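Local atomic coordinates of Ton_1535 (Thermococcus onnurineus, PDB entry 3ZPJ), a protein that is of unknown function but folds as an alpha-solenoid of stacked helices, a scaffold that in other proteins often serves to bind partners. Residues S78-T83 / M94-R99; R312-K317 / P342-E347; I319-V324 / L349-T354. All blocks are in the same frame, centred on the assembly; numbering follows the deposited sequence.

Contact 1 (S78-T83 / M94-R99); sequences SIIAST and MDFFNR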
loop_
_atom_site.group_PDB
_atom_site.type_symbol
_atom_site.label_atom_id
_atom_site.label_comp_id
_atom_site.label_asym_id
_atom_site.label_seq_id
_atom_site.Cartn_x
_atom_site.Cartn_y
_atom_site.Cartn_z
ATOM N N SER A 78 3.669 16.443 -14.143
ATOM C CA SER A 78 3.481 15.231 -13.333
ATOM C C SER A 78 2.027 14.832 -13.269
ATOM O O SER A 78 1.690 13.655 -13.418
ATOM C CB SER A 78 3.987 15.435 -11.911
ATOM O OG SER A 78 5.383 15.583 -11.902
ATOM N N ILE A 79 1.171 15.819 -13.031
ATOM C CA ILE A 79 -0.275 15.607 -13.022
ATOM C C ILE A 79 -0.755 15.016 -14.349
ATOM O O ILE A 79 -1.466 14.011 -14.383
ATOM C CB ILE A 79 -0.998 16.908 -12.690
ATOM C CG1 ILE A 79 -0.498 17.413 -11.326
ATOM C CG2 ILE A 79 -2.526 16.716 -12.695
ATOM C CD1 ILE A 79 -1.200 18.652 -10.816
ATOM N N ILE A 80 -0.318 15.615 -15.444
ATOM C CA ILE A 80 -0.645 15.112 -16.767
ATOM C C ILE A 80 -0.100 13.696 -16.960
ATOM O O ILE A 80 -0.771 12.827 -17.522
ATOM C CB ILE A 80 -0.074 16.062 -17.835
ATOM C CG1 ILE A 80 -0.845 17.392 -17.789
ATOM C CG2 ILE A 80 -0.099 15.410 -19.211
ATOM C CD1 ILE A 80 -0.205 18.517 -18.568
ATOM N N ALA A 81 1.113 13.476 -16.466
ATOM C CA ALA A 81 1.809 12.198 -16.633
ATOM C C ALA A 81 1.105 11.026 -15.961
ATOM O O ALA A 81 0.974 9.970 -16.556
ATOM C CB ALA A 81 3.236 12.298 -16.122
ATOM N N SER A 82 0.674 11.206 -14.717
ATOM C CA SER A 82 0.016 10.111 -14.012
ATOM C C SER A 82 -1.377 9.817 -14.575
ATOM O O SER A 82 -1.777 8.659 -14.618
ATOM C CB SER A 82 -0.007 10.307 -12.482
ATOM O OG SER A 82 -0.737 11.449 -12.093
ATOM N N THR A 83 -2.087 10.834 -15.063
ATOM C CA THR A 83 -3.405 10.580 -15.640
ATOM C C THR A 83 -3.318 9.817 -16.973
ATOM O O THR A 83 -4.171 8.966 -17.268
ATOM C CB THR A 83 -4.276 11.866 -15.765
ATOM O OG1 THR A 83 -3.882 12.613 -16.908
ATOM C CG2 THR A 83 -4.126 12.734 -14.537
ATOM N N MET A 94 5.511 8.555 -19.843
ATOM C CA MET A 94 6.932 8.586 -19.514
ATOM C C MET A 94 7.559 9.786 -20.192
ATOM O O MET A 94 8.525 10.361 -19.691
ATOM C CB MET A 94 7.654 7.277 -19.892
ATOM C CG MET A 94 7.454 6.092 -18.898
ATOM S SD MET A 94 7.849 6.393 -17.141
ATOM C CE MET A 94 7.768 4.748 -16.461
ATOM N N ASP A 95 6.990 10.182 -21.320
ATOM C CA ASP A 95 7.396 11.431 -21.954
ATOM C C ASP A 95 7.151 12.584 -20.977
ATOM O O ASP A 95 8.048 13.383 -20.710
ATOM C CB ASP A 95 6.637 11.640 -23.269
ATOM C CG ASP A 95 6.943 12.985 -23.935
ATOM O OD1 ASP A 95 7.866 13.712 -23.503
ATOM O OD2 ASP A 95 6.254 13.312 -24.924
ATOM N N PHE A 96 5.949 12.663 -20.417
ATOM C CA PHE A 96 5.671 13.755 -19.488
ATOM C C PHE A 96 6.416 13.673 -18.166
ATOM O O PHE A 96 6.819 14.701 -17.624
ATOM C CB PHE A 96 4.172 14.001 -19.315
ATOM C CG PHE A 96 3.605 14.840 -20.415
ATOM C CD1 PHE A 96 3.355 14.284 -21.662
ATOM C CD2 PHE A 96 3.407 16.199 -20.240
ATOM C CE1 PHE A 96 2.867 15.060 -22.697
ATOM C CE2 PHE A 96 2.916 16.974 -21.273
ATOM C CZ PHE A 96 2.646 16.402 -22.501
ATOM N N PHE A 97 6.631 12.463 -17.666
ATOM C CA PHE A 97 7.488 12.298 -16.505
ATOM C C PHE A 97 8.905 12.839 -16.761
ATOM O O PHE A 97 9.491 13.501 -15.910
ATOM C CB PHE A 97 7.500 10.840 -16.045
ATOM C CG PHE A 97 6.280 10.461 -15.250
ATOM C CD1 PHE A 97 5.932 11.187 -14.115
ATOM C CD2 PHE A 97 5.463 9.413 -15.651
ATOM C CE1 PHE A 97 4.802 10.860 -13.373
ATOM C CE2 PHE A 97 4.327 9.082 -14.915
ATOM C CZ PHE A 97 3.999 9.809 -13.770
ATOM N N ASN A 98 9.435 12.585 -17.949
ATOM C CA ASN A 98 10.752 13.073 -18.294
ATOM C C ASN A 98 10.792 14.578 -18.433
ATOM O O ASN A 98 11.806 15.212 -18.120
ATOM C CB ASN A 98 11.253 12.404 -19.566
ATOM C CG ASN A 98 11.839 11.038 -19.298
ATOM O OD1 ASN A 98 12.658 10.874 -18.393
ATOM N ND2 ASN A 98 11.406 10.044 -20.063
ATOM N N ARG A 99 9.689 15.151 -18.904
ATOM C CA ARG A 99 9.586 16.595 -18.953
ATOM C C ARG A 99 9.609 17.126 -17.523
ATOM O O ARG A 99 10.316 18.087 -17.226
ATOM C CB ARG A 99 8.324 17.045 -19.691
ATOM C CG ARG A 99 8.317 16.698 -21.178
ATOM C CD ARG A 99 7.207 17.453 -21.908
ATOM N NE ARG A 99 6.769 16.751 -23.109
ATOM C CZ ARG A 99 6.004 17.288 -24.055
ATOM N NH1 ARG A 99 5.594 18.552 -23.948
ATOM N NH2 ARG A 99 5.655 16.561 -25.110
#
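Phe97 holds CG anti to its own carbonyl carbon (chi1 -79°), which carries the ring from a CB beside the interface back over helix 70-86, while in Ile80 the anti position to the backbone N is taken by CG2, the branch that reaches Phe96. The Phe97 ring lies flat on Ala81: CB of Ala81 stands 3.3 Å from the ring centroid of Phe97 and nearly on its normal, a close CH-pi contact with all six ring carbons at similar range. The same methyl also meets the stem of the neighbouring ring, Ala81 CB to Phe96 CB 3.7 Å. Small size at Ala81 fits the backbone approach, its CA being 5.0 Å from the CA of Phe96. The two segments run antiparallel at 160° with axes 8.0 Å apart, a helical hairpin of the kind that builds alpha-solenoids. Ile80 CG2 sits over one face of Phe96, displaced toward the rim, 3.7 Å from Phe96 CD2. On the opposite face lies Arg99 NE. The ring is thus held between Ile80 CG2 and Arg99 NE, and Arg99 is in turn tethered by a salt bridge from NE to Asp95 OD1 (3.3 Å). An alanine in place of Phe97 would remove the ring lying on Ala81 and would probably loosen the packing against Leu120 and Leu124 of helix 110-126, which the same ring touches.

Contact 2 (R312-K317 / P342-E347); sequences RSEALK and PKIREE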
loop_
_atom_site.group_PDB
_atom_site.type_symbol
_atom_site.label_atom_id
_atom_site.label_comp_id
_atom_site.label_asym_id
_atom_site.label_seq_id
_atom_site.Cartn_x
_atom_site.Cartn_y
_atom_site.Cartn_z
ATOM N N ARG A 312 7.682 -28.692 6.953
ATOM C CA ARG A 312 6.873 -29.455 7.886
ATOM C C ARG A 312 7.556 -29.464 9.253
ATOM O O ARG A 312 6.904 -29.278 10.289
ATOM C CB ARG A 312 6.630 -30.883 7.368
ATOM C CG ARG A 312 5.915 -31.794 8.360
ATOM C CD ARG A 312 5.288 -33.004 7.683
ATOM N NE ARG A 312 6.236 -34.099 7.496
ATOM C CZ ARG A 312 6.846 -34.394 6.347
ATOM N NH1 ARG A 312 6.617 -33.671 5.252
ATOM N NH2 ARG A 312 7.693 -35.415 6.293
ATOM N N SER A 313 8.871 -29.672 9.248
ATOM C CA SER A 313 9.645 -29.670 10.482
ATOM C C SER A 313 9.483 -28.354 11.231
ATOM O O SER A 313 9.207 -28.343 12.426
ATOM C CB SER A 313 11.116 -29.954 10.191
ATOM O OG SER A 313 11.323 -31.344 9.985
ATOM N N GLU A 314 9.628 -27.249 10.510
ATOM C CA GLU A 314 9.492 -25.924 11.101
ATOM C C GLU A 314 8.108 -25.701 11.712
ATOM O O GLU A 314 7.993 -25.292 12.870
ATOM C CB GLU A 314 9.801 -24.845 10.059
ATOM C CG GLU A 314 11.269 -24.793 9.653
ATOM C CD GLU A 314 11.502 -24.090 8.317
ATOM O OE1 GLU A 314 10.847 -23.048 8.062
ATOM O OE2 GLU A 314 12.337 -24.589 7.521
ATOM N N ALA A 315 7.063 -25.983 10.936
ATOM C CA ALA A 315 5.685 -25.753 11.377
ATOM C C ALA A 315 5.340 -26.584 12.614
ATOM O O ALA A 315 4.645 -26.122 13.517
ATOM C CB ALA A 315 4.706 -26.033 10.244
ATOM N N LEU A 316 5.843 -27.810 12.651
ATOM C CA LEU A 316 5.571 -28.697 13.769
ATOM C C LEU A 316 6.233 -28.176 15.039
ATOM O O LEU A 316 5.684 -28.303 16.134
ATOM C CB LEU A 316 6.045 -30.113 13.447
ATOM C CG LEU A 316 5.133 -30.925 12.525
ATOM C CD1 LEU A 316 5.695 -32.335 12.283
ATOM C CD2 LEU A 316 3.734 -31.011 13.116
ATOM N N LYS A 317 7.416 -27.583 14.887
ATOM C CA LYS A 317 8.136 -27.026 16.028
ATOM C C LYS A 317 7.350 -25.865 16.624
ATOM O O LYS A 317 7.001 -25.886 17.810
ATOM C CB LYS A 317 9.543 -26.562 15.625
ATOM C CG LYS A 317 10.300 -25.883 16.763
ATOM C CD LYS A 317 11.785 -25.747 16.474
ATOM C CE LYS A 317 12.197 -24.295 16.301
ATOM N NZ LYS A 317 13.673 -24.155 16.143
ATOM N N PRO A 342 15.816 -34.194 12.617
ATOM C CA PRO A 342 16.221 -34.437 14.005
ATOM C C PRO A 342 16.956 -33.227 14.584
ATOM O O PRO A 342 16.792 -32.940 15.765
ATOM C CB PRO A 342 17.134 -35.667 13.904
ATOM C CG PRO A 342 17.641 -35.660 12.520
ATOM C CD PRO A 342 16.574 -35.026 11.664
ATOM N N LYS A 343 17.724 -32.520 13.758
ATOM C CA LYS A 343 18.378 -31.287 14.187
ATOM C C LYS A 343 17.367 -30.305 14.786
ATOM O O LYS A 343 17.497 -29.888 15.941
ATOM C CB LYS A 343 19.109 -30.633 13.017
ATOM C CG LYS A 343 19.637 -29.248 13.345
ATOM C CD LYS A 343 20.427 -28.672 12.193
ATOM C CE LYS A 343 21.086 -27.363 12.586
ATOM N NZ LYS A 343 21.919 -26.828 11.477
ATOM N N ILE A 344 16.363 -29.946 13.990
ATOM C CA ILE A 344 15.251 -29.125 14.448
ATOM C C ILE A 344 14.546 -29.738 15.660
ATOM O O ILE A 344 14.207 -29.027 16.603
ATOM C CB ILE A 344 14.246 -28.889 13.317
ATOM C CG1 ILE A 344 14.848 -27.928 12.295
ATOM C CG2 ILE A 344 12.937 -28.331 13.853
ATOM C CD1 ILE A 344 13.887 -27.513 11.214
ATOM N N ARG A 345 14.352 -31.054 15.648
ATOM C CA ARG A 345 13.669 -31.727 16.747
ATOM C C ARG A 345 14.409 -31.513 18.068
ATOM O O ARG A 345 13.803 -31.524 19.146
ATOM C CB ARG A 345 13.544 -33.221 16.463
ATOM C CG ARG A 345 12.742 -33.984 17.497
ATOM C CD ARG A 345 12.892 -35.488 17.310
ATOM N NE ARG A 345 14.303 -35.846 17.263
ATOM C CZ ARG A 345 14.766 -37.066 17.023
ATOM N NH1 ARG A 345 13.929 -38.071 16.806
ATOM N NH2 ARG A 345 16.074 -37.274 17.003
ATOM N N GLU A 346 15.723 -31.318 17.974
ATOM C CA GLU A 346 16.559 -31.077 19.146
ATOM C C GLU A 346 16.445 -29.628 19.612
ATOM O O GLU A 346 16.367 -29.355 20.809
ATOM C CB GLU A 346 18.019 -31.425 18.847
ATOM C CG GLU A 346 18.253 -32.901 18.593
ATOM C CD GLU A 346 17.729 -33.767 19.716
ATOM O OE1 GLU A 346 18.240 -33.635 20.845
ATOM O OE2 GLU A 346 16.804 -34.571 19.475
ATOM N N GLU A 347 16.435 -28.707 18.657
ATOM C CA GLU A 347 16.291 -27.291 18.960
ATOM C C GLU A 347 14.979 -27.006 19.673
ATOM O O GLU A 347 14.928 -26.215 20.607
ATOM C CB GLU A 347 16.371 -26.485 17.675
ATOM C CG GLU A 347 17.628 -26.766 16.898
ATOM C CD GLU A 347 17.645 -26.039 15.584
ATOM O OE1 GLU A 347 16.615 -25.404 15.253
ATOM O OE2 GLU A 347 18.683 -26.103 14.886
#
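The helical segments 312-317 and 342-347 run nearly parallel, 15° apart with axes separated by 9.8 Å, and their backbones come nearest at Ser313 and Ile344, where the CA atoms are 6.9 Å apart. At that spacing the gap is bridged by side chains, chiefly Ile344. Its two branches divide the work: CG1, anti to the carbonyl carbon, sends CD1 toward the start of segment 312-317, whereas CG2, anti to the backbone N, faces Lys317. Ile344 CD1 rests 3.8 Å from Ser313 CB and also approaches the CG methylene of Glu314, whose chain crosses it obliquely. The Glu314 carboxylate belongs to its own helix, in a salt bridge with Lys311. Lys317 leaves its backbone with CG anti to N (chi1 176°), and its aliphatic part crosses Ile344 at about a right angle, Lys317 CD lying 3.9 Å from Ile344 CG2. A bend at chi3 (113°) then turns the ammonium toward Glu347, and Lys317 NZ reaches Glu347 OE1 at 3.3 Å in a salt bridge whose hydrogen bond is weak. Lys317 thus combines an apolar stem with a charged tip at the partly exposed border of the contact, where solvent would probably temper the attraction. The hydroxyl of Ser313 is fixed by other means: OG hydrogen-bonds to Ile309 O within its helix and to the backbone N of Asp341, which joins the residue ahead of helix 342-351 to helix 309-325. Parallel helices separated by an intervening one are a recurrent feature of alpha-solenoids; here helix 332-338 lies between the two in sequence and touches Leu316, while helix 296-303 also packs on Leu316 and on Ala315.

Contact 3 (I319-V324 / L349-T354); sequences IALELV and LNEIGT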
loop_
_atom_site.group_PDB
_atom_site.type_symbol
_atom_site.label_atom_id
_atom_site.label_comp_id
_atom_site.label_asym_id
_atom_site.label_seq_id
_atom_site.Cartn_x
_atom_site.Cartn_y
_atom_site.Cartn_z
ATOM N N ILE A 319 4.272 -24.945 16.456
ATOM C CA ILE A 319 3.066 -25.385 17.139
ATOM C C ILE A 319 3.410 -25.919 18.523
ATOM O O ILE A 319 2.727 -25.620 19.502
ATOM C CB ILE A 319 2.340 -26.475 16.337
ATOM C CG1 ILE A 319 1.751 -25.885 15.051
ATOM C CG2 ILE A 319 1.262 -27.139 17.188
ATOM C CD1 ILE A 319 1.284 -26.948 14.047
ATOM N N ALA A 320 4.491 -26.686 18.598
ATOM C CA ALA A 320 4.875 -27.323 19.848
ATOM C C ALA A 320 5.358 -26.302 20.871
ATOM O O ALA A 320 5.089 -26.446 22.060
ATOM C CB ALA A 320 5.929 -28.384 19.610
ATOM N N LEU A 321 6.068 -25.275 20.417
ATOM C CA LEU A 321 6.523 -24.228 21.326
ATOM C C LEU A 321 5.336 -23.480 21.916
ATOM O O LEU A 321 5.288 -23.220 23.123
ATOM C CB LEU A 321 7.440 -23.234 20.615
ATOM C CG LEU A 321 8.773 -23.748 20.075
ATOM C CD1 LEU A 321 9.562 -22.584 19.497
ATOM C CD2 LEU A 321 9.572 -24.479 21.147
ATOM N N GLU A 322 4.383 -23.132 21.056
ATOM C CA GLU A 322 3.194 -22.425 21.498
ATOM C C GLU A 322 2.437 -23.266 22.513
ATOM O O GLU A 322 1.954 -22.752 23.520
ATOM C CB GLU A 322 2.281 -22.101 20.323
ATOM C CG GLU A 322 1.125 -21.208 20.717
ATOM C CD GLU A 322 1.585 -19.828 21.144
ATOM O OE1 GLU A 322 2.617 -19.361 20.609
ATOM O OE2 GLU A 322 0.915 -19.210 22.002
ATOM N N LEU A 323 2.329 -24.560 22.239
ATOM C CA LEU A 323 1.732 -25.473 23.204
ATOM C C LEU A 323 2.358 -25.271 24.578
ATOM O O LEU A 323 1.649 -25.047 25.545
ATOM C CB LEU A 323 1.863 -26.928 22.752
ATOM C CG LEU A 323 0.778 -27.399 21.785
ATOM C CD1 LEU A 323 0.828 -28.904 21.594
ATOM C CD2 LEU A 323 -0.592 -26.978 22.279
ATOM N N VAL A 324 3.686 -25.291 24.644
ATOM C CA VAL A 324 4.410 -25.148 25.909
ATOM C C VAL A 324 4.042 -23.891 26.705
ATOM O O VAL A 324 3.659 -23.984 27.880
ATOM C CB VAL A 324 5.932 -25.213 25.694
ATOM C CG1 VAL A 324 6.675 -24.680 26.914
ATOM C CG2 VAL A 324 6.344 -26.641 25.394
ATOM N N LEU A 349 13.608 -29.089 21.446
ATOM C CA LEU A 349 13.710 -29.810 22.708
ATOM C C LEU A 349 14.507 -29.001 23.736
ATOM O O LEU A 349 14.377 -29.200 24.945
ATOM C CB LEU A 349 14.324 -31.193 22.467
ATOM C CG LEU A 349 13.572 -32.401 23.039
ATOM C CD1 LEU A 349 12.128 -32.056 23.379
ATOM C CD2 LEU A 349 13.637 -33.596 22.091
ATOM N N ASN A 350 15.324 -28.077 23.236
ATOM C CA ASN A 350 16.062 -27.151 24.088
ATOM C C ASN A 350 15.206 -25.948 24.445
ATOM O O ASN A 350 15.131 -25.543 25.604
ATOM C CB ASN A 350 17.340 -26.676 23.392
ATOM C CG ASN A 350 18.326 -27.800 23.149
ATOM O OD1 ASN A 350 18.444 -28.735 23.951
ATOM N ND2 ASN A 350 19.043 -27.715 22.034
ATOM N N GLU A 351 14.560 -25.378 23.434
ATOM C CA GLU A 351 13.702 -24.220 23.634
ATOM C C GLU A 351 12.549 -24.510 24.600
ATOM O O GLU A 351 12.067 -23.609 25.279
ATOM C CB GLU A 351 13.203 -23.691 22.290
ATOM C CG GLU A 351 14.337 -23.236 21.392
ATOM C CD GLU A 351 13.862 -22.732 20.046
ATOM O OE1 GLU A 351 12.658 -22.434 19.916
ATOM O OE2 GLU A 351 14.691 -22.633 19.115
ATOM N N ILE A 352 12.126 -25.768 24.678
ATOM C CA ILE A 352 11.127 -26.191 25.662
ATOM C C ILE A 352 11.738 -26.154 27.070
ATOM O O ILE A 352 11.034 -26.150 28.085
ATOM C CB ILE A 352 10.533 -27.571 25.290
ATOM C CG1 ILE A 352 9.545 -27.409 24.130
ATOM C CG2 ILE A 352 9.838 -28.243 26.469
ATOM C CD1 ILE A 352 8.851 -28.702 23.726
ATOM N N GLY A 353 13.063 -26.077 27.122
ATOM C CA GLY A 353 13.744 -25.778 28.367
ATOM C C GLY A 353 13.758 -24.284 28.663
ATOM O O GLY A 353 14.787 -23.737 29.059
ATOM N N THR A 354 12.629 -23.610 28.447
ATOM C CA THR A 354 12.463 -22.262 28.965
ATOM C C THR A 354 12.320 -22.414 30.467
ATOM O O THR A 354 11.549 -23.248 30.953
ATOM C CB THR A 354 11.210 -21.547 28.423
ATOM O OG1 THR A 354 10.078 -22.418 28.529
ATOM C CG2 THR A 354 11.401 -21.116 26.975
#
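The close-fitting part of this contact is the apolar wedge of Ile352 against Val324. Val324 places CG2 beside its backbone N and anti to the carbonyl carbon (CG1 is anti to N, chi1 164°), and this methyl meets the outer arm of Ile352 at two points, with Val324 CG2 3.5 Å from Ile352 CG1 and 3.6 Å from Ile352 CD1. The two side chains cross obliquely. Leu321 extends the patch more loosely, its CD2 lying 4.2 Å from Ile352 CG1. On the more polar side the partner changes: Glu351, extended beyond CG, runs obliquely past Leu321 so that its OE1 comes 3.1 Å from Leu321 CD1, a short approach of a carboxylate oxygen to a methyl, with no hydrogen bond across the segments. The other oxygen, OE2, forms a weak, long ion pair with Lys317, one turn before Leu321 on helix 309-325. Loosest of all is the exposed end, where Val324 CG1 and Thr354 OG1 are 4.4 Å apart and the chain has already left its helical path. The nearest CA pair, Leu321 and Ile352 at 6.6 Å, places the seam along helix 309-325 near its C-terminal end. Helix 332-338 touches both sides, Val332 and Ile336 on Ile352 and Ile335 on Ala320; helix 296-303 packs against Ile319 and Leu323, at the C-terminal end of the alpha-solenoid.

From the N terminus, contact 1 comes first and closes the shortest loop, joining the consecutive helices 70-86 and 90-104 across ten intervening residues, seven of them helical. Contacts 2 and 3 open only after it is complete. Each spans 24 residues that include helix 332-338, joining helix 309-325 to helix 342-351 and, in contact 3, the residues just after it. Their segments alternate, so the contacts cross: contact 2 lies between the two helices, contact 3 further along helix 309-325, where the partner chain runs out of helix 342-351. A long, weak ion pair between Lys317 and Glu351 links them. Each contact joins helices close in sequence, and contact 1, its centre 53 Å from that of contact 2, lies far along the elongated solenoid.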